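Local coordinates for protein L-ribulose 3-epimerase (Mesorhizobium loti, PDB 3VYL) that catalyses the epimerisation of ketoses at C3, with L-ribulose as an efficient substrate, in a manganese-binding TIM-barrel active site, at residues A104-A109 with E147-F152; Q162-I167 with I175-D180; R22-T27 with D33-S38. All coordinates share one frame; numbering follows the deposited sequence.

Interaction 1 of 3, residues A104-A109 with E147-F152; sequences AGILSA and EIVNRF. With MN (manganese (II) ion), chain I.
Glu147, which has the largest buried area of the contact, meets Gly105 through both its backbone and its side chain. Glu147 N donates to Gly105 O over 2.7 Å, with an N-H...O angle of 149° and the donor tilted 31° out of the carbonyl plane. The side chain then runs past the glycine: with CG anti to the backbone N (chi1 -161°) and the chain extended beyond it, the carboxylate is carried into the barrel interior. There OE2 binds the manganese ion at 2.1 Å, whereas OE1 stays 3.4 Å from the metal, so the carboxylate is a one-oxygen ligand. OE1 instead lies beside the glycine backbone, 3.6 Å from Gly105 CA. Gly105 has a positive phi at the corner where the chain leaves its strand, a conformation suited to glycine.

Ile106 follows with an apolar contact farther along the loop. Its CD1 rests against both methyls of Val149, at 3.7 Å from CG1 and 3.8 Å from CG2, and the two side chains cross at about a right angle. A water completes the junction on the backbone: it accepts from Leu107 N at 2.9 Å and from Ser108 OG at 2.8 Å, and donates to Glu147 O, tying the two loops together beyond the direct bond.

Asp180, His206 and Glu241 join Glu147 round the metal, together with a water. Arg151 and Phe152, at the far end of the second loop, contact a neighbouring subunit, where Phe152 stacks on its counterpart. Two neighbouring strands thus end side by side, joined by a backbone bond, and one carries a metal ligand at its C-terminal end, as expected at the active-site mouth of a xylose isomerase-like TIM barrel.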
ATOM      1  N   ALA A 104      -7.895  -8.211  29.710  1.00 36.51           N
ATOM      2  CA  ALA A 104      -8.181  -8.249  28.287  1.00 37.05           C
ATOM      3  C   ALA A 104      -8.408  -9.662  27.728  1.00 37.75           C
ATOM      4  O   ALA A 104      -8.420 -10.601  28.448  1.00 37.40           O
ATOM      5  CB  ALA A 104      -7.085  -7.530  27.535  1.00 35.65           C
ATOM      6  N   GLY A 105      -8.611  -9.801  26.435  1.00 38.00           N
ATOM      7  CA  GLY A 105      -8.814 -11.098  25.852  1.00 36.10           C
ATOM      8  C   GLY A 105     -10.219 -11.315  25.400  1.00 36.12           C
ATOM      9  O   GLY A 105     -10.955 -10.386  25.238  1.00 36.11           O
ATOM     10  N   ILE A 106     -10.576 -12.560  25.166  1.00 35.03           N
ATOM     11  CA  ILE A 106     -11.917 -12.878  24.755  1.00 34.12           C
ATOM     12  C   ILE A 106     -12.732 -13.115  25.972  1.00 33.16           C
ATOM     13  O   ILE A 106     -12.621 -14.088  26.627  1.00 32.62           O
ATOM     14  CB  ILE A 106     -11.939 -14.122  23.878  1.00 34.18           C
ATOM     15  CG1 ILE A 106     -10.796 -14.083  22.892  1.00 33.56           C
ATOM     16  CG2 ILE A 106     -13.205 -14.186  23.072  1.00 32.70           C
ATOM     17  CD1 ILE A 106     -11.068 -14.953  21.716  1.00 32.92           C
ATOM     18  N   LEU A 107     -13.569 -12.149  26.237  1.00 32.37           N
ATOM     19  CA  LEU A 107     -14.232 -11.983  27.477  1.00 31.17           C
ATOM     20  C   LEU A 107     -15.688 -12.034  27.258  1.00 31.04           C
ATOM     21  O   LEU A 107     -16.435 -11.980  28.172  1.00 31.04           O
ATOM     22  CB  LEU A 107     -13.880 -10.613  27.991  1.00 30.00           C
ATOM     23  CG  LEU A 107     -12.776 -10.434  29.004  1.00 31.13           C
ATOM     24  CD1 LEU A 107     -11.495 -11.118  28.678  1.00 30.91           C
ATOM     25  CD2 LEU A 107     -12.513  -8.978  29.189  1.00 31.75           C
ATOM     26  N   SER A 108     -16.092 -12.110  26.017  1.00 29.96           N
ATOM     27  CA  SER A 108     -17.514 -11.976  25.674  1.00 29.21           C
ATOM     28  C   SER A 108     -18.228 -13.263  25.298  1.00 28.50           C
ATOM     29  O   SER A 108     -19.453 -13.281  25.192  1.00 30.75           O
ATOM     30  CB  SER A 108     -17.655 -11.000  24.512  1.00 29.59           C
ATOM     31  OG  SER A 108     -16.557 -11.131  23.623  1.00 29.50           O
ATOM     32  N   ALA A 109     -17.465 -14.322  25.058  1.00 26.97           N
ATOM     33  CA  ALA A 109     -18.000 -15.580  24.558  1.00 26.17           C
ATOM     34  C   ALA A 109     -16.870 -16.596  24.511  1.00 26.47           C
ATOM     35  O   ALA A 109     -15.708 -16.244  24.774  1.00 27.39           O
ATOM     36  CB  ALA A 109     -18.588 -15.376  23.177  1.00 26.56           C
ATOM     37  N   GLU A 147     -11.702  -8.251  23.680  1.00 28.69           N
ATOM     38  CA  GLU A 147     -10.958  -8.532  22.441  1.00 26.62           C
ATOM     39  C   GLU A 147     -11.893  -8.896  21.318  1.00 26.47           C
ATOM     40  O   GLU A 147     -12.795  -9.729  21.467  1.00 26.74           O
ATOM     41  CB  GLU A 147      -9.830  -9.568  22.566  1.00 26.17           C
ATOM     42  CG  GLU A 147      -8.825  -9.455  21.412  1.00 25.65           C
ATOM     43  CD  GLU A 147      -7.606 -10.369  21.502  1.00 25.22           C
ATOM     44  OE1 GLU A 147      -7.436 -11.084  22.504  1.00 26.44           O
ATOM     45  OE2 GLU A 147      -6.793 -10.377  20.555  1.00 24.36           O
ATOM     46  N   ILE A 148     -11.669  -8.216  20.202  1.00 26.48           N
ATOM     47  CA  ILE A 148     -12.397  -8.417  18.963  1.00 25.39           C
ATOM     48  C   ILE A 148     -11.573  -9.377  18.120  1.00 24.44           C
ATOM     49  O   ILE A 148     -10.410  -9.106  17.825  1.00 23.29           O
ATOM     50  CB  ILE A 148     -12.547  -7.081  18.228  1.00 25.32           C
ATOM     51  CG1 ILE A 148     -13.136  -6.027  19.170  1.00 26.14           C
ATOM     52  CG2 ILE A 148     -13.378  -7.249  16.965  1.00 26.59           C
ATOM     53  CD1 ILE A 148     -14.524  -6.342  19.711  1.00 26.85           C
ATOM     54  N   VAL A 149     -12.172 -10.500  17.746  1.00 23.86           N
ATOM     55  CA  VAL A 149     -11.418 -11.575  17.097  1.00 24.16           C
ATOM     56  C   VAL A 149     -12.060 -12.054  15.800  1.00 23.92           C
ATOM     57  O   VAL A 149     -13.216 -11.724  15.509  1.00 24.22           O
ATOM     58  CB  VAL A 149     -11.150 -12.772  18.054  1.00 23.87           C
ATOM     59  CG1 VAL A 149     -10.299 -12.327  19.236  1.00 24.09           C
ATOM     60  CG2 VAL A 149     -12.442 -13.398  18.535  1.00 22.53           C
ATOM     61  N   ASN A 150     -11.304 -12.839  15.035  1.00 22.68           N
ATOM     62  CA  ASN A 150     -11.779 -13.322  13.750  1.00 21.87           C
ATOM     63  C   ASN A 150     -12.840 -14.407  13.896  1.00 21.44           C
ATOM     64  O   ASN A 150     -12.947 -15.051  14.941  1.00 20.98           O
ATOM     65  CB  ASN A 150     -10.597 -13.791  12.892  1.00 21.86           C
ATOM     66  CG  ASN A 150     -10.028 -15.117  13.352  1.00 21.66           C
ATOM     67  OD1 ASN A 150     -10.644 -16.169  13.157  1.00 20.76           O
ATOM     68  ND2 ASN A 150      -8.843 -15.075  13.954  1.00 20.66           N
ATOM     69  N   ARG A 151     -13.613 -14.598  12.832  1.00 21.52           N
ATOM     70  CA  ARG A 151     -14.729 -15.542  12.795  1.00 20.96           C
ATOM     71  C   ARG A 151     -14.440 -16.925  13.379  1.00 21.51           C
ATOM     72  O   ARG A 151     -15.332 -17.536  13.955  1.00 21.50           O
ATOM     73  CB  ARG A 151     -15.214 -15.697  11.366  1.00 20.51           C
ATOM     74  CG  ARG A 151     -14.133 -16.108  10.388  1.00 20.35           C
ATOM     75  CD  ARG A 151     -14.546 -15.770   8.978  1.00 20.35           C
ATOM     76  NE  ARG A 151     -14.711 -14.329   8.784  1.00 19.95           N
ATOM     77  CZ  ARG A 151     -15.085 -13.775   7.636  1.00 19.84           C
ATOM     78  NH1 ARG A 151     -15.343 -14.544   6.572  1.00 19.74           N
ATOM     79  NH2 ARG A 151     -15.202 -12.458   7.548  1.00 19.01           N
ATOM     80  N   PHE A 152     -13.207 -17.405  13.208  1.00 22.05           N
ATOM     81  CA  PHE A 152     -12.800 -18.740  13.659  1.00 22.74           C
ATOM     82  C   PHE A 152     -12.469 -18.834  15.148  1.00 24.80           C
ATOM     83  O   PHE A 152     -12.302 -19.938  15.667  1.00 26.19           O
ATOM     84  CB  PHE A 152     -11.605 -19.257  12.844  1.00 21.76           C
ATOM     85  CG  PHE A 152     -11.832 -19.249  11.348  1.00 20.78           C
ATOM     86  CD1 PHE A 152     -12.599 -20.246  10.738  1.00 20.12           C
ATOM     87  CD2 PHE A 152     -11.269 -18.263  10.559  1.00 20.24           C
ATOM     88  CE1 PHE A 152     -12.806 -20.249   9.374  1.00 20.27           C
ATOM     89  CE2 PHE A 152     -11.476 -18.254   9.186  1.00 21.02           C
ATOM     90  CZ  PHE A 152     -12.250 -19.243   8.589  1.00 20.84           C
TER
HETATM   91 MN    MN I1001      -4.730 -10.770  20.534  1.00 21.12          MN
HETATM   92  O   HOH W   1     -13.977 -10.179  24.129  1.00 27.13           O
HETATM   93  O   HOH W   2      -5.295 -13.068  20.674  1.00 31.83           O

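Interaction 2 of 3, residues Q162-I167 with I175-D180; sequences QGLAFI and IFLHLD. With MN (manganese (II) ion), chain I.
With CG1 beside the backbone N (chi1 -71°) and CD1 extended beyond it, Ile167 reaches from its helix across to strand 175-180, while Leu177, whose CG likewise sits beside its own N (chi1 -69°), directs both methyls at the helix. Ile167 CD1 touches the strand backbone, 3.7 Å from Phe176 C, and lies 3.9 Å from Leu177 CD2. Its CG1 packs 3.8 Å from Ile175 CG2, the two isoleucines sliding past each other in opposite directions. The branches of Leu177 divide the work: CD2 lies over the backbone of Gly163, 3.7 Å from CA, and CD1 meets Leu164 CD1 across a near right-angle crossing. Gly163 thus gives the strand leucine direct access to the helix surface.

The segments run nearly antiparallel, at 165°, with axes 8.8 Å apart. Phe166 meets Trp123 of helix 120-139 edge-to-face. At the strand's C-terminal end, Asp180 OD2 binds the manganese ion at 2.1 Å, and OD1 weakly caps Phe182 N of the following helix. Helix 160-170 returning over strand 175-180 is the second half of a beta-alpha-beta unit of the TIM barrel.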
ATOM      1  N   GLN A 162     -19.092  -3.914  15.899  1.00 33.23           N
ATOM      2  CA  GLN A 162     -19.860  -4.858  16.736  1.00 34.24           C
ATOM      3  C   GLN A 162     -19.573  -4.606  18.205  1.00 35.43           C
ATOM      4  O   GLN A 162     -20.477  -4.671  19.042  1.00 37.49           O
ATOM      5  CB  GLN A 162     -19.519  -6.315  16.417  1.00 31.67           C
ATOM      6  CG  GLN A 162     -20.385  -6.977  15.361  1.00 30.77           C
ATOM      7  CD  GLN A 162     -19.754  -8.243  14.796  1.00 31.09           C
ATOM      8  OE1 GLN A 162     -18.530  -8.403  14.808  1.00 31.28           O
ATOM      9  NE2 GLN A 162     -20.587  -9.146  14.294  1.00 29.73           N
ATOM     10  N   GLY A 163     -18.312  -4.321  18.506  1.00 34.32           N
ATOM     11  CA  GLY A 163     -17.886  -4.096  19.877  1.00 35.44           C
ATOM     12  C   GLY A 163     -18.521  -2.841  20.418  1.00 36.51           C
ATOM     13  O   GLY A 163     -19.125  -2.866  21.485  1.00 38.01           O
ATOM     14  N   LEU A 164     -18.385  -1.750  19.660  1.00 36.60           N
ATOM     15  CA  LEU A 164     -19.009  -0.456  19.960  1.00 33.74           C
ATOM     16  C   LEU A 164     -20.486  -0.602  20.312  1.00 34.09           C
ATOM     17  O   LEU A 164     -20.916  -0.142  21.364  1.00 36.28           O
ATOM     18  CB  LEU A 164     -18.834   0.484  18.771  1.00 31.70           C
ATOM     19  CG  LEU A 164     -17.735   1.551  18.715  1.00 31.19           C
ATOM     20  CD1 LEU A 164     -16.670   1.422  19.799  1.00 30.94           C
ATOM     21  CD2 LEU A 164     -17.100   1.578  17.335  1.00 29.73           C
ATOM     22  N   ALA A 165     -21.242  -1.261  19.440  1.00 33.36           N
ATOM     23  CA  ALA A 165     -22.651  -1.559  19.670  1.00 34.55           C
ATOM     24  C   ALA A 165     -22.835  -2.404  20.915  1.00 37.05           C
ATOM     25  O   ALA A 165     -23.691  -2.114  21.759  1.00 40.02           O
ATOM     26  CB  ALA A 165     -23.245  -2.283  18.471  1.00 33.11           C
ATOM     27  N   PHE A 166     -22.031  -3.459  21.022  1.00 36.96           N
ATOM     28  CA  PHE A 166     -22.090  -4.336  22.179  1.00 36.07           C
ATOM     29  C   PHE A 166     -21.866  -3.549  23.471  1.00 36.62           C
ATOM     30  O   PHE A 166     -22.665  -3.657  24.394  1.00 36.95           O
ATOM     31  CB  PHE A 166     -21.083  -5.475  22.049  1.00 32.75           C
ATOM     32  CG  PHE A 166     -21.154  -6.467  23.163  1.00 30.97           C
ATOM     33  CD1 PHE A 166     -22.058  -7.528  23.111  1.00 30.74           C
ATOM     34  CD2 PHE A 166     -20.324  -6.346  24.270  1.00 29.44           C
ATOM     35  CE1 PHE A 166     -22.124  -8.456  24.137  1.00 28.62           C
ATOM     36  CE2 PHE A 166     -20.385  -7.271  25.296  1.00 29.62           C
ATOM     37  CZ  PHE A 166     -21.289  -8.324  25.227  1.00 29.66           C
ATOM     38  N   ILE A 167     -20.789  -2.764  23.520  1.00 36.81           N
ATOM     39  CA  ILE A 167     -20.492  -1.915  24.668  1.00 39.06           C
ATOM     40  C   ILE A 167     -21.677  -1.001  24.981  1.00 43.05           C
ATOM     41  O   ILE A 167     -22.115  -0.907  26.136  1.00 44.99           O
ATOM     42  CB  ILE A 167     -19.226  -1.076  24.439  1.00 38.15           C
ATOM     43  CG1 ILE A 167     -17.989  -1.981  24.465  1.00 36.79           C
ATOM     44  CG2 ILE A 167     -19.128   0.018  25.494  1.00 37.64           C
ATOM     45  CD1 ILE A 167     -16.677  -1.262  24.244  1.00 37.53           C
ATOM     46  N   ILE A 175     -16.130  -0.860  30.324  1.00 36.81           N
ATOM     47  CA  ILE A 175     -15.885  -1.809  29.252  1.00 38.26           C
ATOM     48  C   ILE A 175     -15.381  -1.089  27.997  1.00 38.94           C
ATOM     49  O   ILE A 175     -16.085  -0.269  27.400  1.00 38.20           O
ATOM     50  CB  ILE A 175     -17.123  -2.687  28.966  1.00 37.51           C
ATOM     51  CG1 ILE A 175     -17.463  -3.534  30.194  1.00 36.55           C
ATOM     52  CG2 ILE A 175     -16.868  -3.590  27.766  1.00 36.96           C
ATOM     53  CD1 ILE A 175     -18.818  -4.202  30.134  1.00 38.72           C
ATOM     54  N   PHE A 176     -14.145  -1.399  27.622  1.00 39.39           N
ATOM     55  CA  PHE A 176     -13.522  -0.831  26.432  1.00 39.98           C
ATOM     56  C   PHE A 176     -13.215  -1.900  25.376  1.00 38.49           C
ATOM     57  O   PHE A 176     -13.523  -3.080  25.565  1.00 38.81           O
ATOM     58  CB  PHE A 176     -12.257  -0.061  26.819  1.00 41.52           C
ATOM     59  CG  PHE A 176     -12.505   1.047  27.799  1.00 46.71           C
ATOM     60  CD1 PHE A 176     -13.142   2.224  27.399  1.00 47.23           C
ATOM     61  CD2 PHE A 176     -12.108   0.920  29.131  1.00 49.03           C
ATOM     62  CE1 PHE A 176     -13.373   3.247  28.306  1.00 46.76           C
ATOM     63  CE2 PHE A 176     -12.341   1.945  30.041  1.00 47.76           C
ATOM     64  CZ  PHE A 176     -12.973   3.106  29.627  1.00 45.97           C
ATOM     65  N   LEU A 177     -12.624  -1.471  24.262  1.00 36.89           N
ATOM     66  CA  LEU A 177     -12.248  -2.374  23.176  1.00 34.55           C
ATOM     67  C   LEU A 177     -10.789  -2.785  23.229  1.00 32.62           C
ATOM     68  O   LEU A 177      -9.899  -1.976  23.532  1.00 31.88           O
ATOM     69  CB  LEU A 177     -12.537  -1.765  21.804  1.00 33.16           C
ATOM     70  CG  LEU A 177     -13.981  -1.579  21.370  1.00 33.13           C
ATOM     71  CD1 LEU A 177     -13.980  -0.837  20.044  1.00 32.21           C
ATOM     72  CD2 LEU A 177     -14.712  -2.911  21.266  1.00 32.40           C
ATOM     73  N   HIS A 178     -10.573  -4.060  22.921  1.00 31.13           N
ATOM     74  CA  HIS A 178      -9.255  -4.617  22.735  1.00 29.87           C
ATOM     75  C   HIS A 178      -9.210  -5.018  21.295  1.00 29.78           C
ATOM     76  O   HIS A 178      -9.875  -5.967  20.870  1.00 30.56           O
ATOM     77  CB  HIS A 178      -9.053  -5.792  23.690  1.00 29.92           C
ATOM     78  CG  HIS A 178      -7.730  -6.518  23.522  1.00 30.83           C
ATOM     79  ND1 HIS A 178      -7.470  -7.692  24.135  1.00 29.83           N
ATOM     80  CD2 HIS A 178      -6.604  -6.218  22.764  1.00 30.85           C
ATOM     81  CE1 HIS A 178      -6.241  -8.111  23.802  1.00 29.20           C
ATOM     82  NE2 HIS A 178      -5.712  -7.217  22.958  1.00 30.61           N
ATOM     83  N   LEU A 179      -8.462  -4.248  20.516  1.00 28.51           N
ATOM     84  CA  LEU A 179      -8.285  -4.504  19.090  1.00 26.55           C
ATOM     85  C   LEU A 179      -6.969  -5.253  18.799  1.00 27.28           C
ATOM     86  O   LEU A 179      -5.945  -5.042  19.476  1.00 28.08           O
ATOM     87  CB  LEU A 179      -8.337  -3.179  18.327  1.00 24.54           C
ATOM     88  CG  LEU A 179      -9.621  -2.349  18.431  1.00 23.20           C
ATOM     89  CD1 LEU A 179      -9.498  -1.113  17.559  1.00 22.42           C
ATOM     90  CD2 LEU A 179     -10.867  -3.132  18.044  1.00 22.00           C
ATOM     91  N   ASP A 180      -6.995  -6.121  17.792  1.00 26.28           N
ATOM     92  CA  ASP A 180      -5.823  -6.924  17.452  1.00 26.23           C
ATOM     93  C   ASP A 180      -5.611  -6.914  15.929  1.00 25.72           C
ATOM     94  O   ASP A 180      -6.436  -7.426  15.172  1.00 25.31           O
ATOM     95  CB  ASP A 180      -6.010  -8.344  18.007  1.00 27.64           C
ATOM     96  CG  ASP A 180      -4.834  -9.266  17.723  1.00 29.81           C
ATOM     97  OD1 ASP A 180      -4.265  -9.198  16.615  1.00 30.64           O
ATOM     98  OD2 ASP A 180      -4.502 -10.098  18.604  1.00 31.96           O
TER
HETATM   99 MN    MN I1001      -4.730 -10.770  20.534  1.00 21.12          MN
HETATM  100  O   HOH W   2      -5.295 -13.068  20.674  1.00 31.83           O

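Interaction 3 of 3, residues R22-T27 with D33-S38; sequences RTLANT and DLIEFS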
ATOM      1  N   ARG A  22      12.480 -15.800  34.020  1.00 52.96           N
ATOM      2  CA  ARG A  22      13.066 -15.686  32.685  1.00 53.44           C
ATOM      3  C   ARG A  22      12.232 -14.797  31.752  1.00 51.30           C
ATOM      4  O   ARG A  22      12.772 -13.909  31.088  1.00 51.56           O
ATOM      5  CB  ARG A  22      13.266 -17.073  32.075  1.00 53.78           C
ATOM      6  CG  ARG A  22      14.694 -17.564  32.175  1.00 59.81           C
ATOM      7  CD  ARG A  22      15.404 -17.454  30.838  1.00 64.01           C
ATOM      8  NE  ARG A  22      16.741 -16.879  30.982  1.00 68.71           N
ATOM      9  CZ  ARG A  22      17.654 -16.823  30.014  1.00 67.88           C
ATOM     10  NH1 ARG A  22      17.404 -17.328  28.810  1.00 70.04           N
ATOM     11  NH2 ARG A  22      18.828 -16.265  30.257  1.00 66.40           N
ATOM     12  N   THR A  23      10.923 -15.037  31.717  1.00 45.97           N
ATOM     13  CA  THR A  23      10.008 -14.237  30.918  1.00 45.26           C
ATOM     14  C   THR A  23      10.275 -12.743  31.148  1.00 45.15           C
ATOM     15  O   THR A  23      10.509 -11.988  30.203  1.00 44.61           O
ATOM     16  CB  THR A  23       8.550 -14.632  31.222  1.00 43.83           C
ATOM     17  OG1 THR A  23       8.362 -16.003  30.866  1.00 45.32           O
ATOM     18  CG2 THR A  23       7.571 -13.811  30.428  1.00 42.33           C
ATOM     19  N   LEU A  24      10.284 -12.346  32.416  1.00 46.36           N
ATOM     20  CA  LEU A  24      10.550 -10.972  32.830  1.00 44.36           C
ATOM     21  C   LEU A  24      11.909 -10.433  32.374  1.00 42.99           C
ATOM     22  O   LEU A  24      11.983  -9.357  31.799  1.00 45.97           O
ATOM     23  CB  LEU A  24      10.402 -10.856  34.351  1.00 43.74           C
ATOM     24  CG  LEU A  24       9.012 -10.579  34.949  1.00 43.86           C
ATOM     25  CD1 LEU A  24       7.859 -11.053  34.069  1.00 43.87           C
ATOM     26  CD2 LEU A  24       8.896 -11.154  36.357  1.00 42.06           C
ATOM     27  N   ALA A  25      12.981 -11.172  32.620  1.00 41.77           N
ATOM     28  CA  ALA A  25      14.317 -10.710  32.235  1.00 40.66           C
ATOM     29  C   ALA A  25      14.469 -10.606  30.715  1.00 41.33           C
ATOM     30  O   ALA A  25      15.196  -9.732  30.205  1.00 41.65           O
ATOM     31  CB  ALA A  25      15.395 -11.618  32.820  1.00 38.52           C
ATOM     32  N   ASN A  26      13.799 -11.508  29.998  1.00 39.66           N
ATOM     33  CA  ASN A  26      13.802 -11.476  28.545  1.00 39.49           C
ATOM     34  C   ASN A  26      13.042 -10.256  28.037  1.00 39.24           C
ATOM     35  O   ASN A  26      13.547  -9.535  27.180  1.00 39.80           O
ATOM     36  CB  ASN A  26      13.254 -12.781  27.963  1.00 40.50           C
ATOM     37  CG  ASN A  26      14.241 -13.928  28.079  1.00 42.65           C
ATOM     38  OD1 ASN A  26      15.167 -13.882  28.889  1.00 45.85           O
ATOM     39  ND2 ASN A  26      14.052 -14.962  27.267  1.00 40.94           N
ATOM     40  N   THR A  27      11.859 -10.011  28.599  1.00 38.00           N
ATOM     41  CA  THR A  27      11.092  -8.801  28.335  1.00 40.05           C
ATOM     42  C   THR A  27      11.956  -7.530  28.419  1.00 43.53           C
ATOM     43  O   THR A  27      11.970  -6.720  27.484  1.00 46.98           O
ATOM     44  CB  THR A  27       9.902  -8.675  29.304  1.00 39.94           C
ATOM     45  OG1 THR A  27       9.063  -9.829  29.188  1.00 40.32           O
ATOM     46  CG2 THR A  27       9.085  -7.444  28.993  1.00 39.80           C
ATOM     47  N   ASP A  33       8.380  -2.722  28.127  1.00 35.73           N
ATOM     48  CA  ASP A  33       8.146  -2.321  29.512  1.00 36.87           C
ATOM     49  C   ASP A  33       6.740  -2.633  30.022  1.00 36.21           C
ATOM     50  O   ASP A  33       6.255  -2.030  30.986  1.00 37.00           O
ATOM     51  CB  ASP A  33       8.566  -0.866  29.765  1.00 40.32           C
ATOM     52  CG  ASP A  33       8.116   0.075  28.668  1.00 44.08           C
ATOM     53  OD1 ASP A  33       6.901   0.085  28.353  1.00 43.07           O
ATOM     54  OD2 ASP A  33       8.987   0.805  28.130  1.00 45.40           O
ATOM     55  N   LEU A  34       6.099  -3.598  29.378  1.00 34.75           N
ATOM     56  CA  LEU A  34       4.944  -4.267  29.967  1.00 33.50           C
ATOM     57  C   LEU A  34       5.059  -5.769  29.694  1.00 33.83           C
ATOM     58  O   LEU A  34       5.794  -6.186  28.785  1.00 32.79           O
ATOM     59  CB  LEU A  34       3.643  -3.693  29.417  1.00 31.44           C
ATOM     60  CG  LEU A  34       2.326  -4.218  29.986  1.00 31.13           C
ATOM     61  CD1 LEU A  34       1.357  -3.073  30.215  1.00 30.68           C
ATOM     62  CD2 LEU A  34       1.713  -5.252  29.045  1.00 32.29           C
ATOM     63  N   ILE A  35       4.369  -6.568  30.510  1.00 33.48           N
ATOM     64  CA  ILE A  35       4.233  -8.006  30.279  1.00 32.46           C
ATOM     65  C   ILE A  35       2.770  -8.398  30.359  1.00 32.69           C
ATOM     66  O   ILE A  35       2.044  -7.960  31.255  1.00 34.22           O
ATOM     67  CB  ILE A  35       5.115  -8.870  31.237  1.00 33.26           C
ATOM     68  CG1 ILE A  35       5.151 -10.351  30.805  1.00 33.23           C
ATOM     69  CG2 ILE A  35       4.664  -8.757  32.691  1.00 32.25           C
ATOM     70  CD1 ILE A  35       5.889 -10.620  29.511  1.00 32.62           C
ATOM     71  N   GLU A  36       2.336  -9.197  29.396  1.00 33.53           N
ATOM     72  CA  GLU A  36       0.990  -9.732  29.393  1.00 34.56           C
ATOM     73  C   GLU A  36       1.030 -11.220  29.732  1.00 35.51           C
ATOM     74  O   GLU A  36       1.732 -12.008  29.085  1.00 34.55           O
ATOM     75  CB  GLU A  36       0.345  -9.500  28.026  1.00 36.03           C
ATOM     76  CG  GLU A  36      -1.110  -9.941  27.877  1.00 35.80           C
ATOM     77  CD  GLU A  36      -1.688  -9.499  26.548  1.00 36.21           C
ATOM     78  OE1 GLU A  36      -1.048  -8.637  25.911  1.00 37.36           O
ATOM     79  OE2 GLU A  36      -2.761  -9.994  26.134  1.00 34.32           O
ATOM     80  N   PHE A  37       0.262 -11.616  30.723  1.00 35.85           N
ATOM     81  CA  PHE A  37       0.182 -12.984  31.142  1.00 36.82           C
ATOM     82  C   PHE A  37      -1.181 -13.470  30.798  1.00 40.00           C
ATOM     83  O   PHE A  37      -2.093 -12.752  30.949  1.00 38.06           O
ATOM     84  CB  PHE A  37       0.402 -13.073  32.641  1.00 34.48           C
ATOM     85  CG  PHE A  37       1.831 -12.932  33.057  1.00 32.80           C
ATOM     86  CD1 PHE A  37       2.764 -13.818  32.634  1.00 31.99           C
ATOM     87  CD2 PHE A  37       2.215 -11.932  33.878  1.00 31.46           C
ATOM     88  CE1 PHE A  37       4.060 -13.707  32.997  1.00 32.10           C
ATOM     89  CE2 PHE A  37       3.503 -11.814  34.265  1.00 31.58           C
ATOM     90  CZ  PHE A  37       4.431 -12.698  33.819  1.00 32.47           C
ATOM     91  N   SER A  38      -1.283 -14.653  30.216  1.00 48.11           N
ATOM     92  CA  SER A  38      -2.551 -15.316  29.913  1.00 55.76           C
ATOM     93  C   SER A  38      -3.441 -15.893  30.987  1.00 59.73           C
ATOM     94  O   SER A  38      -4.633 -15.816  30.887  1.00 60.39           O
ATOM     95  CB  SER A  38      -2.302 -16.495  29.029  1.00 61.66           C
ATOM     96  OG  SER A  38      -2.887 -17.649  29.633  1.00 67.12           O
TER
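The first beta-alpha-beta unit of the barrel, strand 4-7, helix 17-30 and strand 34-37, is closed where the helix packs back over the second strand, with axes 9.2 Å apart and directions 145° from one another. Ile35 fills the middle of this interface. Its CG1 stands anti to the backbone N (chi1 -170°), which sends CD1 to the helix against two threonines one turn apart: it lies 3.7 Å from Thr23 CG2 on one and against OG1 on the other, Thr27.

That hydroxyl is engaged within the helix. Thr27 OG1 donates to Thr23 O at 2.8 Å from above the carbonyl plane, and the same oxygen also accepts from Thr27 N, so two bonds grip that oxygen, and the hydroxyl one holds the rotation of Thr27. Thr27 CG2 is thereby turned to the strand backbone, 3.5 Å from Leu34 O. Thr23 OG1 is likewise hydrogen-bonded to Glu19 O, leaving its methyl to face Ile35.

Leu24 packs beside the threonines and against Phe37. Its CD1 approaches the Phe37 ring at the edge, 3.8 Å from CZ, and lies 4.2 Å from Ile35 CG2; Ile35 CG1 lies over one face of the ring, near its rim. Leu50 and Ile54 of helix 47-57 extend this apolar layer. Helix side chains packed on the outward-facing residues of the parallel sheet are characteristic of the helix-strand interface of a TIM barrel.

Overall arrangement
Interactions 1 and 2 adjoin, with centres 10 Å apart, and share the manganese ion: Glu147 OE2 and Asp180 OD2, both ligands, lie 3.0 Å apart, the metal probably offsetting their like charges. Their backbones also meet, Ile148 N lying 3.0 Å from His178 O in a probable hydrogen bond just past the end of strand 143-147. Interaction 3 sits beyond the chain's centre from interaction 2, with centres about 26 Å apart, and about 22 Å from interaction 1. It touches neither, yet its strand 34-37 sends Glu36 inward, where OE1 bonds to His206 NE2; since His206 binds the metal through ND1, this strand thus supplies a second-shell partner to the site.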